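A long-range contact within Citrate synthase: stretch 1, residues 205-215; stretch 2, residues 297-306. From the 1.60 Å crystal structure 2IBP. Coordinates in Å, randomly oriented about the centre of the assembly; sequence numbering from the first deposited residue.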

# COMPACT_ATOMS: atom_id res chain seq x y z
N ASP A 205 -0.20 25.92 9.08
CA ASP A 205 -1.10 25.35 10.08
C ASP A 205 -2.50 25.18 9.50
O ASP A 205 -3.13 24.13 9.66
N LEU A 206 -2.99 26.21 8.82
CA LEU A 206 -4.31 26.17 8.22
C LEU A 206 -4.39 25.06 7.19
O LEU A 206 -5.33 24.27 7.18
N TYR A 207 -3.39 24.99 6.32
CA TYR A 207 -3.38 23.95 5.30
C TYR A 207 -3.45 22.57 5.95
O TYR A 207 -4.21 21.70 5.53
N LEU A 208 -2.68 22.40 7.02
CA LEU A 208 -2.64 21.11 7.70
C LEU A 208 -4.00 20.78 8.28
O LEU A 208 -4.46 19.65 8.22
N ILE A 209 -4.64 21.76 8.91
CA ILE A 209 -5.98 21.52 9.43
C ILE A 209 -6.93 21.14 8.30
O ILE A 209 -7.67 20.16 8.38
N LEU A 210 -6.88 21.90 7.21
CA LEU A 210 -7.86 21.74 6.15
C LEU A 210 -7.78 20.44 5.40
O LEU A 210 -8.78 20.03 4.85
N HIS A 211 -6.62 19.81 5.38
CA HIS A 211 -6.46 18.58 4.61
C HIS A 211 -6.29 17.34 5.47
O HIS A 211 -6.00 16.27 4.96
N ALA A 212 -6.55 17.48 6.78
CA ALA A 212 -6.31 16.40 7.74
C ALA A 212 -7.07 15.11 7.46
O ALA A 212 -6.53 14.01 7.72
N ASP A 213 -8.31 15.22 7.00
CA ASP A 213 -9.06 14.03 6.59
C ASP A 213 -10.12 14.41 5.58
O ASP A 213 -10.59 15.55 5.57
N HIS A 214 -10.47 13.48 4.71
CA HIS A 214 -11.49 13.77 3.73
C HIS A 214 -12.04 12.46 3.21
O HIS A 214 -11.68 12.00 2.13
N GLU A 215 -12.83 11.82 4.08
CA GLU A 215 -13.43 10.52 3.80
C GLU A 215 -12.40 9.46 3.40
O GLU A 215 -11.40 9.34 4.09
N PRO A 297 -15.62 24.05 1.17
CA PRO A 297 -15.43 24.91 2.33
C PRO A 297 -13.96 25.17 2.64
O PRO A 297 -13.61 26.23 3.19
N ARG A 298 -13.12 24.20 2.32
CA ARG A 298 -11.71 24.33 2.55
C ARG A 298 -11.16 25.40 1.62
O ARG A 298 -10.24 26.14 1.97
N ALA A 299 -11.73 25.46 0.42
CA ALA A 299 -11.27 26.44 -0.58
C ALA A 299 -11.61 27.86 -0.17
O ALA A 299 -10.77 28.77 -0.29
N LYS A 300 -12.80 28.04 0.38
CA LYS A 300 -13.27 29.36 0.82
C LYS A 300 -12.33 29.91 1.90
O LYS A 300 -11.89 31.06 1.84
N ILE A 301 -11.99 29.04 2.84
CA ILE A 301 -11.11 29.42 3.92
C ILE A 301 -9.70 29.68 3.44
O ILE A 301 -9.07 30.66 3.83
N PHE A 302 -9.18 28.79 2.59
CA PHE A 302 -7.80 28.96 2.16
C PHE A 302 -7.63 30.15 1.22
O PHE A 302 -6.59 30.80 1.22
N LYS A 303 -8.67 30.45 0.45
CA LYS A 303 -8.68 31.64 -0.41
C LYS A 303 -8.43 32.90 0.44
O LYS A 303 -7.61 33.74 0.11
N GLU A 304 -9.15 33.00 1.55
CA GLU A 304 -9.01 34.15 2.43
C GLU A 304 -7.63 34.25 3.05
O GLU A 304 -7.10 35.33 3.22
N PHE A 305 -7.07 33.12 3.45
CA PHE A 305 -5.69 33.13 3.91
C PHE A 305 -4.77 33.63 2.79
O PHE A 305 -3.86 34.43 3.02
N SER A 306 -4.96 33.11 1.58
CA SER A 306 -4.12 33.48 0.45
C SER A 306 -4.19 34.98 0.20
O SER A 306 -3.18 35.61 -0.11

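Two helices that run antiparallel often divide their contact into an apolar strip, where side chains interleave, and a polar margin, where one helix has ended and its last carbonyl groups need other partners. Citrate synthase offers a compact example. The helix of residues 205-210 and the helix of stretch 2 have their N-to-C directions at 177°, with a closest axial approach of 10.7 Å, and together the stretches bury 510 Å². In register, the CA atoms of Tyr207 and Phe302 are 7.4 Å apart and those of Leu210 and Arg298 5.9 Å.

Asp205 lies out of reach, so the packing begins with Leu206. Its CA-to-CB bond points toward stretch 2, and with chi1 t and chi2 p its two methyl groups meet a row of partners. Both lie against CG2 of Ile301, CD1 of Leu206 at 3.8 Å and CD2 of Leu206 at 3.9 Å, and CD2 of Leu206 is also 3.7 Å from CD1 of Phe302 and 3.5 Å from CB of Phe305. Ile301 (chi1 m, chi2 t) and Phe305 (chi1 t) both point toward stretch 1, one helical turn apart, which is why a single leucine can touch both.

Tyr207, also t, leaves its backbone sideways. Its CB is 3.9 Å from CE1 of Phe302, whose CZ lies at the edge of the tyrosine ring. Phe302 itself starts sideways, but its chi1 of -149°, between the usual wells, carries the ring nearer to stretch 1, where it meets Leu206, Tyr207 and Leu210.

Leu208 and Ile209 are out of reach, as the helical repeat would predict, and Leu210 brings the next contact one turn after Leu206. In the m, t rotamer it sets CD2 3.9 Å from CD1 of Ile301 and CD1 3.8 Å from CD1 of Phe302, completing the apolar strip.

Beyond this point the chemistry changes. His211, the first residue to leave helical phi/psi, has chi1 m and turns its ND1 back to the O of Tyr207, a hydrogen bond of 2.9 Å within its own stretch. Its CB starts sideways, but the ring end comes nearer, with CD2 of His211 4.4 Å from NH1 of Arg298. On the facing helix Arg298 points toward stretch 1 and has 122 Å² covered, more than any other residue here. Its chi1 to chi3 are m, t, m, and its CD lies 3.1 Å from the O of Leu210. No direct hydrogen bond joins the stretches; water 1 makes the link instead, donating to the O of Leu210 (2.7 Å) and the O of Asp213 (2.8 Å) and accepting from NH1 of Arg298 (3.0 Å). Thus Asp213, whose CB points away, still takes part through its backbone.

His214 closes the contact. Pointing toward stretch 2 with chi1 at -148°, between wells, it stacks flat on the guanidinium of Arg298: the planes differ by 3°, the centres are 3.6 Å apart, and NE2 of His214 is 3.4 Å from CZ of Arg298. Stacking uses the face of the guanidinium and leaves its N-H groups to hydrogen bonds: NH1 to the water, NE and NH2 to partners just outside the stretches.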

# COMPACT_ATOMS: atom_id res chain seq x y z
CB ASP A 205 -1.17 26.25 11.31
CG ASP A 205 -1.74 25.54 12.53
OD1 ASP A 205 -1.36 24.38 12.77
OD2 ASP A 205 -2.45 26.19 13.33
CB LEU A 206 -4.65 27.51 7.57
CG LEU A 206 -6.05 27.61 6.98
CD1 LEU A 206 -7.12 27.35 8.06
CD2 LEU A 206 -6.21 29.02 6.36
CB TYR A 207 -2.12 24.06 4.45
CG TYR A 207 -2.08 22.99 3.37
CD1 TYR A 207 -2.57 23.24 2.09
CD2 TYR A 207 -1.62 21.72 3.66
CE1 TYR A 207 -2.57 22.25 1.14
CE2 TYR A 207 -1.64 20.73 2.72
CZ TYR A 207 -2.12 21.00 1.47
OH TYR A 207 -2.13 20.00 0.54
CB LEU A 208 -1.55 21.07 8.77
CG LEU A 208 -0.10 21.16 8.31
CD1 LEU A 208 0.82 21.19 9.50
CD2 LEU A 208 0.30 20.05 7.35
CB ILE A 209 -6.55 22.80 10.09
CG1 ILE A 209 -5.76 23.10 11.36
CG2 ILE A 209 -8.05 22.65 10.35
CD1 ILE A 209 -6.09 24.44 12.00
CB LEU A 210 -7.80 22.89 5.16
CG LEU A 210 -8.22 24.27 5.70
CD1 LEU A 210 -7.99 25.28 4.57
CD2 LEU A 210 -9.65 24.30 6.22
CB HIS A 211 -5.27 18.75 3.66
CG HIS A 211 -5.50 19.83 2.64
ND1 HIS A 211 -5.38 21.16 2.95
CD2 HIS A 211 -5.91 19.77 1.35
CE1 HIS A 211 -5.72 21.89 1.89
NE2 HIS A 211 -6.03 21.06 0.90
CB ALA A 212 -6.57 16.89 9.14
CB ASP A 213 -9.71 13.29 7.75
CG ASP A 213 -10.04 11.85 7.39
OD1 ASP A 213 -9.12 11.15 6.92
OD2 ASP A 213 -11.21 11.42 7.51
CB HIS A 214 -10.91 14.65 2.62
CG HIS A 214 -11.89 15.61 2.02
ND1 HIS A 214 -12.32 15.51 0.71
CD2 HIS A 214 -12.59 16.63 2.57
CE1 HIS A 214 -13.19 16.48 0.47
NE2 HIS A 214 -13.36 17.18 1.57
CB GLU A 215 -14.64 10.66 2.88
CG GLU A 215 -15.74 11.48 3.60
CD GLU A 215 -17.04 11.61 2.84
OE1 GLU A 215 -17.08 11.41 1.60
OE2 GLU A 215 -18.02 11.99 3.51
CB PRO A 297 -16.09 24.13 3.47
CG PRO A 297 -16.10 22.71 3.01
CD PRO A 297 -16.23 22.76 1.52
CB ARG A 298 -11.01 23.01 2.29
CG ARG A 298 -11.49 21.87 3.17
CD ARG A 298 -10.95 20.56 2.69
NE ARG A 298 -11.40 20.31 1.33
CZ ARG A 298 -10.95 19.32 0.58
NH1 ARG A 298 -10.06 18.46 1.06
NH2 ARG A 298 -11.36 19.22 -0.67
CB ALA A 299 -11.88 26.12 -1.95
CB LYS A 300 -14.70 29.26 1.35
CG LYS A 300 -15.32 30.60 1.70
CD LYS A 300 -16.83 30.50 1.88
CE LYS A 300 -17.54 30.17 0.56
NZ LYS A 300 -19.02 29.98 0.72
CB ILE A 301 -11.07 28.31 4.99
CG1 ILE A 301 -12.47 28.09 5.58
CG2 ILE A 301 -10.08 28.63 6.09
CD1 ILE A 301 -12.60 26.82 6.41
CB PHE A 302 -7.20 27.68 1.61
CG PHE A 302 -5.73 27.59 1.85
CD1 PHE A 302 -5.25 27.42 3.14
CD2 PHE A 302 -4.83 27.77 0.83
CE1 PHE A 302 -3.91 27.39 3.39
CE2 PHE A 302 -3.49 27.71 1.07
CZ PHE A 302 -3.02 27.51 2.36
CB LYS A 303 -10.04 31.79 -1.07
CG LYS A 303 -10.19 33.09 -1.83
CD LYS A 303 -11.60 33.30 -2.29
CE LYS A 303 -11.72 34.60 -3.06
NZ LYS A 303 -13.12 34.89 -3.42
CB GLU A 304 -10.12 34.20 3.47
CG GLU A 304 -11.46 34.47 2.83
CD GLU A 304 -11.44 35.73 1.95
OE1 GLU A 304 -10.85 36.75 2.38
OE2 GLU A 304 -11.96 35.69 0.82
CB PHE A 305 -5.22 31.74 4.33
CG PHE A 305 -3.75 31.67 4.44
CD1 PHE A 305 -3.11 32.31 5.47
CD2 PHE A 305 -2.99 31.15 3.41
CE1 PHE A 305 -1.74 32.40 5.50
CE2 PHE A 305 -1.61 31.24 3.44
CZ PHE A 305 -1.00 31.86 4.48
CB SER A 306 -4.51 32.69 -0.79
OG SER A 306 -4.40 31.30 -0.53
O HOH W 1 -9.70 17.62 3.96